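Local coordinates for Sys-1 protein (Caenorhabditis elegans, PDB 3C2G), which acts as a beta-catenin in Wnt asymmetry signalling, binding the TCF factor POP-1 directly and activating or repressing its target genes, at residues A[77-82]-A[137-142]; A[404-409]-A[468-473]; A[575-580]-A[613-618]. All blocks are in the same frame, centred on the assembly; numbering follows the deposited sequence.

Interaction 1 of 3, residues A[77-82]-A[137-142]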
loop_
_atom_site.group_PDB
_atom_site.type_symbol
_atom_site.label_atom_id
_atom_site.label_comp_id
_atom_site.label_asym_id
_atom_site.label_seq_id
_atom_site.Cartn_x
_atom_site.Cartn_y
_atom_site.Cartn_z
ATOM N N LEU A 77 31.607 31.808 9.831
ATOM C CA LEU A 77 31.678 31.266 11.183
ATOM C C LEU A 77 30.836 30.005 11.279
ATOM O O LEU A 77 31.357 28.933 11.608
ATOM C CB LEU A 77 31.223 32.313 12.212
ATOM C CG LEU A 77 31.088 31.897 13.679
ATOM C CD1 LEU A 77 32.431 31.565 14.297
ATOM C CD2 LEU A 77 30.411 32.999 14.458
ATOM N N TRP A 78 29.546 30.142 10.952
ATOM C CA TRP A 78 28.589 29.025 11.008
ATOM C C TRP A 78 28.956 27.849 10.101
ATOM O O TRP A 78 28.769 26.688 10.479
ATOM C CB TRP A 78 27.164 29.505 10.725
ATOM C CG TRP A 78 26.690 30.593 11.673
ATOM C CD1 TRP A 78 27.239 30.931 12.892
ATOM C CD2 TRP A 78 25.560 31.455 11.498
ATOM N NE1 TRP A 78 26.521 31.955 13.470
ATOM C CE2 TRP A 78 25.483 32.290 12.643
ATOM C CE3 TRP A 78 24.602 31.602 10.490
ATOM C CZ2 TRP A 78 24.497 33.265 12.795
ATOM C CZ3 TRP A 78 23.613 32.575 10.641
ATOM C CH2 TRP A 78 23.567 33.392 11.790
ATOM N N TYR A 79 29.511 28.126 8.924
ATOM C CA TYR A 79 29.909 27.030 8.057
ATOM C C TYR A 79 30.905 26.132 8.768
ATOM O O TYR A 79 30.848 24.909 8.625
ATOM C CB TYR A 79 30.483 27.516 6.729
ATOM C CG TYR A 79 30.845 26.375 5.804
ATOM C CD1 TYR A 79 29.892 25.818 4.947
ATOM C CD2 TYR A 79 32.134 25.831 5.802
ATOM C CE1 TYR A 79 30.214 24.752 4.105
ATOM C CE2 TYR A 79 32.466 24.761 4.956
ATOM C CZ TYR A 79 31.499 24.235 4.110
ATOM O OH TYR A 79 31.813 23.191 3.262
ATOM N N ASN A 80 31.818 26.742 9.529
ATOM C CA ASN A 80 32.833 25.996 10.276
ATOM C C ASN A 80 32.232 25.177 11.409
ATOM O O ASN A 80 32.498 23.979 11.531
ATOM C CB ASN A 80 33.901 26.947 10.824
ATOM C CG ASN A 80 34.933 27.339 9.782
ATOM O OD1 ASN A 80 36.057 26.859 9.818
ATOM N ND2 ASN A 80 34.556 28.206 8.850
ATOM N N LEU A 81 31.413 25.832 12.233
ATOM C CA LEU A 81 30.737 25.175 13.346
ATOM C C LEU A 81 29.761 24.084 12.880
ATOM O O LEU A 81 29.691 23.000 13.473
ATOM C CB LEU A 81 30.014 26.206 14.212
ATOM C CG LEU A 81 30.832 27.385 14.757
ATOM C CD1 LEU A 81 29.922 28.392 15.409
ATOM C CD2 LEU A 81 31.913 26.946 15.738
ATOM N N LEU A 82 29.021 24.355 11.804
ATOM C CA LEU A 82 28.075 23.367 11.295
ATOM C C LEU A 82 28.800 22.184 10.699
ATOM O O LEU A 82 28.306 21.062 10.759
ATOM C CB LEU A 82 27.097 23.983 10.301
ATOM C CG LEU A 82 26.181 25.048 10.920
ATOM C CD1 LEU A 82 25.406 25.818 9.850
ATOM C CD2 LEU A 82 25.253 24.434 11.963
ATOM N N ALA A 137 22.748 26.282 4.897
ATOM C CA ALA A 137 21.518 25.521 4.686
ATOM C C ALA A 137 21.805 24.085 4.262
ATOM O O ALA A 137 21.283 23.134 4.858
ATOM C CB ALA A 137 20.657 26.210 3.645
ATOM N N ASN A 138 22.648 23.926 3.246
ATOM C CA ASN A 138 22.904 22.603 2.688
ATOM C C ASN A 138 23.540 21.690 3.711
ATOM O O ASN A 138 23.313 20.486 3.724
ATOM C CB ASN A 138 23.775 22.685 1.430
ATOM C CG ASN A 138 24.116 21.309 0.869
ATOM O OD1 ASN A 138 25.291 20.912 0.826
ATOM N ND2 ASN A 138 23.076 20.552 0.466
ATOM N N GLN A 139 24.322 22.287 4.592
ATOM C CA GLN A 139 24.991 21.557 5.643
ATOM C C GLN A 139 24.039 21.113 6.754
ATOM O O GLN A 139 24.173 20.018 7.287
ATOM C CB GLN A 139 26.102 22.419 6.216
ATOM C CG GLN A 139 27.259 21.602 6.685
ATOM C CD GLN A 139 28.554 22.322 6.529
ATOM O OE1 GLN A 139 28.678 23.510 6.881
ATOM N NE2 GLN A 139 29.553 21.609 6.009
ATOM N N VAL A 140 23.079 21.962 7.097
ATOM C CA VAL A 140 22.074 21.597 8.078
ATOM C C VAL A 140 21.149 20.463 7.576
ATOM O O VAL A 140 20.778 19.574 8.352
ATOM C CB VAL A 140 21.272 22.826 8.521
ATOM C CG1 VAL A 140 20.094 22.421 9.405
ATOM C CG2 VAL A 140 22.191 23.816 9.258
ATOM N N PHE A 141 20.807 20.482 6.284
ATOM C CA PHE A 141 20.071 19.358 5.678
ATOM C C PHE A 141 20.847 18.054 5.767
ATOM O O PHE A 141 20.255 17.012 6.006
ATOM C CB PHE A 141 19.659 19.637 4.221
ATOM C CG PHE A 141 18.485 20.569 4.094
ATOM C CD1 PHE A 141 17.250 20.235 4.644
ATOM C CD2 PHE A 141 18.608 21.770 3.423
ATOM C CE1 PHE A 141 16.164 21.085 4.526
ATOM C CE2 PHE A 141 17.541 22.626 3.308
ATOM C CZ PHE A 141 16.306 22.283 3.862
ATOM N N GLN A 142 22.165 18.106 5.588
ATOM C CA GLN A 142 22.991 16.901 5.770
ATOM C C GLN A 142 23.034 16.397 7.224
ATOM O O GLN A 142 23.155 15.194 7.464
ATOM C CB GLN A 142 24.409 17.138 5.274
ATOM C CG GLN A 142 24.596 16.957 3.782
ATOM C CD GLN A 142 25.907 17.550 3.317
ATOM O OE1 GLN A 142 26.942 16.873 3.308
ATOM N NE2 GLN A 142 25.883 18.835 2.961
#
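Leu-82 and Gln-139 mark the closest backbone approach of helices 77-82 and 137-142, with CA atoms 6.7 Å apart; the two axes run almost in the same direction, 17° from parallel and 9.9 Å apart. Gln-139 sends its amide across the gap to Tyr-79, their side chains meeting at about a right angle. Its OE1 lies over one face of the ring, displaced toward the rim and 3.2 Å from Tyr-79 CD1, while NE2 sits 3.7 Å from Tyr-79 CE1. With CG anti to the backbone N (chi1 -178°), the Tyr-79 ring is brought nearer to Gln-139, and one face takes OE1. As modelled, Gln-139 OE1 is also 3.1 Å from Tyr-79 O; two acceptors so close make the choice between amide O and N doubtful. Beside this polar part lies an apolar one, where Leu-82 CD1 packs on Val-140 CG2 at 3.8 Å. Both of these side chains also touch Ile-119 of helix 115-122, which extends the apolar patch. Two near-parallel helices, 71-90 and 134-150, with helix 115-122 packed against both, are consistent with the superhelical helix stack of an armadillo domain.

Interaction 2 of 3, residues A[404-409]-A[468-473]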
loop_
_atom_site.group_PDB
_atom_site.type_symbol
_atom_site.label_atom_id
_atom_site.label_comp_id
_atom_site.label_asym_id
_atom_site.label_seq_id
_atom_site.Cartn_x
_atom_site.Cartn_y
_atom_site.Cartn_z
ATOM N N THR A 404 -12.596 -8.227 -10.178
ATOM C CA THR A 404 -13.155 -7.240 -11.081
ATOM C C THR A 404 -14.252 -7.870 -11.937
ATOM O O THR A 404 -15.311 -7.265 -12.117
ATOM C CB THR A 404 -12.084 -6.630 -11.987
ATOM O OG1 THR A 404 -11.004 -6.168 -11.176
ATOM C CG2 THR A 404 -12.661 -5.479 -12.812
ATOM N N LEU A 405 -13.997 -9.078 -12.443
ATOM C CA LEU A 405 -14.989 -9.814 -13.219
ATOM C C LEU A 405 -16.286 -9.954 -12.448
ATOM O O LEU A 405 -17.352 -9.689 -12.984
ATOM C CB LEU A 405 -14.479 -11.205 -13.636
ATOM C CG LEU A 405 -15.424 -12.087 -14.495
ATOM C CD1 LEU A 405 -15.781 -11.404 -15.796
ATOM C CD2 LEU A 405 -14.836 -13.481 -14.777
ATOM N N ASN A 406 -16.176 -10.340 -11.185
ATOM C CA ASN A 406 -17.325 -10.614 -10.339
ATOM C C ASN A 406 -18.162 -9.376 -10.065
ATOM O O ASN A 406 -19.388 -9.460 -10.004
ATOM C CB ASN A 406 -16.882 -11.280 -9.035
ATOM C CG ASN A 406 -16.236 -12.656 -9.258
ATOM O OD1 ASN A 406 -16.256 -13.205 -10.367
ATOM N ND2 ASN A 406 -15.663 -13.217 -8.196
ATOM N N ASN A 407 -17.508 -8.225 -9.933
ATOM C CA ASN A 407 -18.214 -6.943 -9.822
ATOM C C ASN A 407 -19.000 -6.564 -11.077
ATOM O O ASN A 407 -19.992 -5.854 -10.982
ATOM C CB ASN A 407 -17.259 -5.821 -9.411
ATOM C CG ASN A 407 -16.760 -5.976 -7.981
ATOM O OD1 ASN A 407 -17.396 -6.648 -7.161
ATOM N ND2 ASN A 407 -15.607 -5.373 -7.679
ATOM N N PHE A 408 -18.570 -7.053 -12.241
ATOM C CA PHE A 408 -19.331 -6.889 -13.489
ATOM C C PHE A 408 -20.542 -7.818 -13.576
ATOM O O PHE A 408 -21.635 -7.384 -13.913
ATOM C CB PHE A 408 -18.459 -7.146 -14.721
ATOM C CG PHE A 408 -17.476 -6.069 -15.013
ATOM C CD1 PHE A 408 -17.878 -4.752 -15.133
ATOM C CD2 PHE A 408 -16.140 -6.379 -15.206
ATOM C CE1 PHE A 408 -16.960 -3.755 -15.408
ATOM C CE2 PHE A 408 -15.210 -5.388 -15.486
ATOM C CZ PHE A 408 -15.624 -4.072 -15.585
ATOM N N LEU A 409 -20.340 -9.101 -13.286
ATOM C CA LEU A 409 -21.353 -10.119 -13.570
ATOM C C LEU A 409 -22.659 -9.925 -12.796
ATOM O O LEU A 409 -23.696 -10.420 -13.210
ATOM C CB LEU A 409 -20.792 -11.534 -13.393
ATOM C CG LEU A 409 -19.655 -11.943 -14.339
ATOM C CD1 LEU A 409 -18.962 -13.242 -13.911
ATOM C CD2 LEU A 409 -20.128 -12.031 -15.782
ATOM N N PHE A 468 -17.016 -18.844 -10.919
ATOM C CA PHE A 468 -17.754 -19.928 -11.538
ATOM C C PHE A 468 -19.227 -19.859 -11.179
ATOM O O PHE A 468 -20.083 -20.021 -12.044
ATOM C CB PHE A 468 -17.170 -21.286 -11.145
ATOM C CG PHE A 468 -15.905 -21.622 -11.862
ATOM C CD1 PHE A 468 -15.869 -21.664 -13.248
ATOM C CD2 PHE A 468 -14.738 -21.916 -11.157
ATOM C CE1 PHE A 468 -14.676 -21.976 -13.918
ATOM C CE2 PHE A 468 -13.542 -22.226 -11.832
ATOM C CZ PHE A 468 -13.518 -22.253 -13.204
ATOM N N ILE A 469 -19.515 -19.608 -9.907
ATOM C CA ILE A 469 -20.881 -19.392 -9.461
ATOM C C ILE A 469 -21.567 -18.340 -10.336
ATOM O O ILE A 469 -22.613 -18.609 -10.923
ATOM C CB ILE A 469 -20.940 -18.981 -7.981
ATOM C CG1 ILE A 469 -20.570 -20.166 -7.091
ATOM C CG2 ILE A 469 -22.329 -18.461 -7.612
ATOM C CD1 ILE A 469 -20.209 -19.784 -5.659
ATOM N N LEU A 470 -20.970 -17.160 -10.442
ATOM C CA LEU A 470 -21.581 -16.066 -11.191
ATOM C C LEU A 470 -21.647 -16.306 -12.701
ATOM O O LEU A 470 -22.655 -15.988 -13.335
ATOM C CB LEU A 470 -20.869 -14.751 -10.897
ATOM C CG LEU A 470 -20.909 -14.294 -9.439
ATOM C CD1 LEU A 470 -20.120 -12.989 -9.259
ATOM C CD2 LEU A 470 -22.344 -14.153 -8.933
ATOM N N LEU A 471 -20.579 -16.849 -13.281
ATOM C CA LEU A 471 -20.585 -17.183 -14.701
ATOM C C LEU A 471 -21.730 -18.139 -15.039
ATOM O O LEU A 471 -22.444 -17.925 -16.010
ATOM C CB LEU A 471 -19.256 -17.776 -15.146
ATOM C CG LEU A 471 -18.153 -16.763 -15.428
ATOM C CD1 LEU A 471 -16.803 -17.467 -15.525
ATOM C CD2 LEU A 471 -18.433 -15.930 -16.680
ATOM N N LEU A 472 -21.919 -19.164 -14.216
ATOM C CA LEU A 472 -22.911 -20.193 -14.502
ATOM C C LEU A 472 -24.330 -19.714 -14.233
ATOM O O LEU A 472 -25.271 -20.337 -14.683
ATOM C CB LEU A 472 -22.628 -21.489 -13.734
ATOM C CG LEU A 472 -21.301 -22.216 -13.970
ATOM C CD1 LEU A 472 -21.205 -23.365 -13.012
ATOM C CD2 LEU A 472 -21.106 -22.715 -15.398
ATOM N N ARG A 473 -24.484 -18.606 -13.522
ATOM C CA ARG A 473 -25.807 -18.042 -13.270
ATOM C C ARG A 473 -26.132 -16.931 -14.254
ATOM O O ARG A 473 -27.185 -16.304 -14.172
ATOM C CB ARG A 473 -25.903 -17.518 -11.846
ATOM C CG ARG A 473 -26.142 -18.598 -10.821
ATOM C CD ARG A 473 -25.896 -18.084 -9.421
ATOM N NE ARG A 473 -26.931 -17.149 -8.995
ATOM C CZ ARG A 473 -26.798 -16.280 -7.993
ATOM N NH1 ARG A 473 -25.657 -16.219 -7.302
ATOM N NH2 ARG A 473 -27.812 -15.468 -7.685
#
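Leu-409 and Leu-470 stand at the nearest point of helices 404-409 and 468-472, CA to CA 6.4 Å, with axes 9.8 Å apart and inclined by 33°. Apolar contact carries the pairing. Leu-409 CD1 fits between two neighbours on the other helix, 3.9 Å from Leu-470 CB and 3.9 Å from Leu-471 CD2. Leu-409 points at the facing helix, and its near-anti second torsion (chi2 168°) extends CD1 to both. Leu-470 returns the contact with its own CD1, which lies 3.7 Å from Asn-406 CB and equally 3.7 Å from Asn-406 O, its side chain crossing that of Asn-406 at about a right angle.

The polar part is a single buried amide. Asn-406 OD1 is hydrogen-bonded to Ser-467 OG, just before segment 468-473, so a buried amide oxygen is satisfied by the facing helix.

Around these leucines, Phe-468 and Leu-472 turn to helix 515-535, with Phe-468 also touching helix 437-448, and Thr-404 packs on helix 339-352. Asn-407, on the same turn as Asn-406, uses OD1 to hydrogen-bond the backbone of the bound peptide, so helix 388-409 presents one side to the peptide and packs another against helix 457-472 within the armadillo stack.

Interaction 3 of 3, residues A[575-580]-A[613-618]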
loop_
_atom_site.group_PDB
_atom_site.type_symbol
_atom_site.label_atom_id
_atom_site.label_comp_id
_atom_site.label_asym_id
_atom_site.label_seq_id
_atom_site.Cartn_x
_atom_site.Cartn_y
_atom_site.Cartn_z
ATOM N N LYS A 575 -29.716 -34.385 -2.805
ATOM C CA LYS A 575 -29.484 -34.634 -4.222
ATOM C C LYS A 575 -28.358 -35.641 -4.476
ATOM O O LYS A 575 -28.405 -36.396 -5.456
ATOM C CB LYS A 575 -29.216 -33.323 -4.960
ATOM C CG LYS A 575 -30.457 -32.472 -5.156
ATOM C CD LYS A 575 -30.118 -31.158 -5.817
ATOM C CE LYS A 575 -31.356 -30.286 -6.015
ATOM N NZ LYS A 575 -32.328 -30.897 -6.967
ATOM N N ILE A 576 -27.351 -35.664 -3.603
ATOM C CA ILE A 576 -26.295 -36.674 -3.726
ATOM C C ILE A 576 -26.859 -38.084 -3.467
ATOM O O ILE A 576 -26.511 -39.040 -4.165
ATOM C CB ILE A 576 -25.068 -36.389 -2.805
ATOM C CG1 ILE A 576 -24.295 -35.160 -3.279
ATOM C CG2 ILE A 576 -24.114 -37.580 -2.777
ATOM C CD1 ILE A 576 -23.423 -34.555 -2.206
ATOM N N LEU A 577 -27.741 -38.197 -2.477
ATOM C CA LEU A 577 -28.279 -39.496 -2.086
ATOM C C LEU A 577 -29.341 -40.010 -3.049
ATOM O O LEU A 577 -29.549 -41.217 -3.146
ATOM C CB LEU A 577 -28.793 -39.470 -0.650
ATOM C CG LEU A 577 -27.703 -39.174 0.381
ATOM C CD1 LEU A 577 -28.258 -39.121 1.786
ATOM C CD2 LEU A 577 -26.579 -40.200 0.290
ATOM N N GLU A 578 -29.993 -39.099 -3.771
ATOM C CA GLU A 578 -30.918 -39.476 -4.835
ATOM C C GLU A 578 -30.191 -40.244 -5.937
ATOM O O GLU A 578 -30.776 -41.127 -6.558
ATOM C CB GLU A 578 -31.621 -38.243 -5.416
ATOM C CG GLU A 578 -32.811 -38.531 -6.347
ATOM C CD GLU A 578 -33.563 -37.246 -6.771
ATOM O OE1 GLU A 578 -33.855 -36.387 -5.888
ATOM O OE2 GLU A 578 -33.870 -37.099 -7.990
ATOM N N HIS A 579 -28.921 -39.920 -6.169
ATOM C CA HIS A 579 -28.145 -40.587 -7.229
ATOM C C HIS A 579 -27.070 -41.571 -6.722
ATOM O O HIS A 579 -26.666 -42.477 -7.444
ATOM C CB HIS A 579 -27.550 -39.568 -8.201
ATOM C CG HIS A 579 -28.558 -38.632 -8.785
ATOM N ND1 HIS A 579 -28.754 -37.353 -8.307
ATOM C CD2 HIS A 579 -29.436 -38.787 -9.807
ATOM C CE1 HIS A 579 -29.710 -36.763 -9.004
ATOM N NE2 HIS A 579 -30.138 -37.610 -9.923
ATOM N N CYS A 580 -26.617 -41.401 -5.486
ATOM C CA CYS A 580 -25.697 -42.363 -4.877
ATOM C C CYS A 580 -26.256 -42.803 -3.538
ATOM O O CYS A 580 -25.755 -42.382 -2.490
ATOM C CB CYS A 580 -24.301 -41.763 -4.704
ATOM S SG CYS A 580 -23.614 -41.049 -6.227
ATOM N N LEU A 613 -33.820 -36.768 5.869
ATOM C CA LEU A 613 -33.968 -37.771 6.942
ATOM C C LEU A 613 -34.401 -39.158 6.434
ATOM O O LEU A 613 -33.846 -40.182 6.851
ATOM C CB LEU A 613 -34.949 -37.268 8.005
ATOM C CG LEU A 613 -34.983 -37.959 9.370
ATOM C CD1 LEU A 613 -33.679 -37.749 10.145
ATOM C CD2 LEU A 613 -36.181 -37.462 10.184
ATOM N N SER A 614 -35.364 -39.182 5.515
ATOM C CA SER A 614 -35.900 -40.437 4.987
ATOM C C SER A 614 -34.884 -41.285 4.211
ATOM O O SER A 614 -35.150 -42.445 3.907
ATOM C CB SER A 614 -37.131 -40.171 4.114
ATOM O OG SER A 614 -36.761 -39.603 2.867
ATOM N N ARG A 615 -33.730 -40.707 3.891
ATOM C CA ARG A 615 -32.695 -41.412 3.128
ATOM C C ARG A 615 -31.918 -42.421 3.975
ATOM O O ARG A 615 -31.402 -43.416 3.452
ATOM C CB ARG A 615 -31.700 -40.426 2.509
ATOM C CG ARG A 615 -32.308 -39.324 1.662
ATOM C CD ARG A 615 -32.458 -39.722 0.220
ATOM N NE ARG A 615 -32.873 -38.580 -0.587
ATOM C CZ ARG A 615 -33.323 -38.667 -1.834
ATOM N NH1 ARG A 615 -33.421 -39.852 -2.422
ATOM N NH2 ARG A 615 -33.675 -37.569 -2.491
ATOM N N PHE A 616 -31.848 -42.165 5.277
ATOM C CA PHE A 616 -30.956 -42.907 6.163
ATOM C C PHE A 616 -31.543 -44.199 6.728
ATOM O O PHE A 616 -32.761 -44.346 6.798
ATOM C CB PHE A 616 -30.457 -41.977 7.276
ATOM C CG PHE A 616 -29.527 -40.920 6.775
ATOM C CD1 PHE A 616 -28.151 -41.124 6.802
ATOM C CD2 PHE A 616 -30.025 -39.746 6.221
ATOM C CE1 PHE A 616 -27.288 -40.166 6.309
ATOM C CE2 PHE A 616 -29.173 -38.786 5.726
ATOM C CZ PHE A 616 -27.798 -38.992 5.768
ATOM N N PRO A 617 -30.674 -45.152 7.123
ATOM C CA PRO A 617 -31.193 -46.334 7.822
ATOM C C PRO A 617 -31.977 -45.947 9.084
ATOM O O PRO A 617 -31.830 -44.830 9.598
ATOM C CB PRO A 617 -29.925 -47.112 8.191
ATOM C CG PRO A 617 -28.905 -46.653 7.228
ATOM C CD PRO A 617 -29.210 -45.219 6.946
ATOM N N GLU A 618 -32.812 -46.864 9.565
ATOM C CA GLU A 618 -33.631 -46.609 10.749
ATOM C C GLU A 618 -32.806 -46.679 12.037
ATOM O O GLU A 618 -33.147 -46.028 13.032
ATOM C CB GLU A 618 -34.840 -47.559 10.805
ATOM C CG GLU A 618 -35.977 -47.078 11.723
ATOM C CD GLU A 618 -36.249 -45.573 11.601
ATOM O OE1 GLU A 618 -36.679 -45.117 10.517
ATOM O OE2 GLU A 618 -36.021 -44.847 12.595
#
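Arg-615 lies along Leu-577 and Glu-578, where residues of helix 563-579 receive a side chain from the type I turn 613-616. The Arg-615 chain is bent at its second torsion (chi2 -89°) and straight after it, a shape that lets the aliphatic part run past Leu-577 in the opposite direction before the guanidinium arrives over the helix backbone. Along this path Leu-577 CD1 meets Arg-615 CB at 3.8 Å and Leu-577 CB meets Arg-615 CD at 3.8 Å. The guanidinium then rests with one face over the peptide joining Leu-577 to Glu-578, and its NH1 is 3.5 Å from Glu-578 CA.

Glu-578 has CG anti to the backbone N (chi1 -169°) and continues extended, which brings its carboxylate near the guanidinium, the chains crossing at a slant and the planes 24° apart. Its OE1 is 3.6 Å from Arg-615 NH2, a long salt bridge. The stronger polar partner of Arg-615 is Asp-574, whose OD1 forms a salt bridge with NE. Next to the charges, Leu-577 CD1 also approaches Phe-616 CZ obliquely, at 4.0 Å, the two side chains crossing at about a right angle. On the helix itself, His-579 ND1 donates to Lys-575 O over 3.0 Å.

The contact therefore combines an apolar side, continued by Trp-587 against Leu-577, with a charged side. One guanidinium has two acidic partners about one helical turn apart, Asp-574 and, more weakly, Glu-578; the two acids probably offset its charge and hold its orientation.

Overall arrangement
The three contacts follow one another along the chain and sample the elongated helical stack at separate points. Interaction 1 lies in the N-terminal part, on the opposite side of the chain's centre from the other two: its centre is 63 Å from that of interaction 2 and 87 Å from that of interaction 3. Interactions 2 and 3 are nearer neighbours, 32 Å between centres and about 14 Å between nearest atoms, yet they do not touch. Interactions 1 and 2 each pair two helices running in similar directions, whereas interaction 3 packs the loop after helix 603-613 against helix 563-579. Of the three, interaction 2 is the one within reach of the bound peptide, through Asn-407.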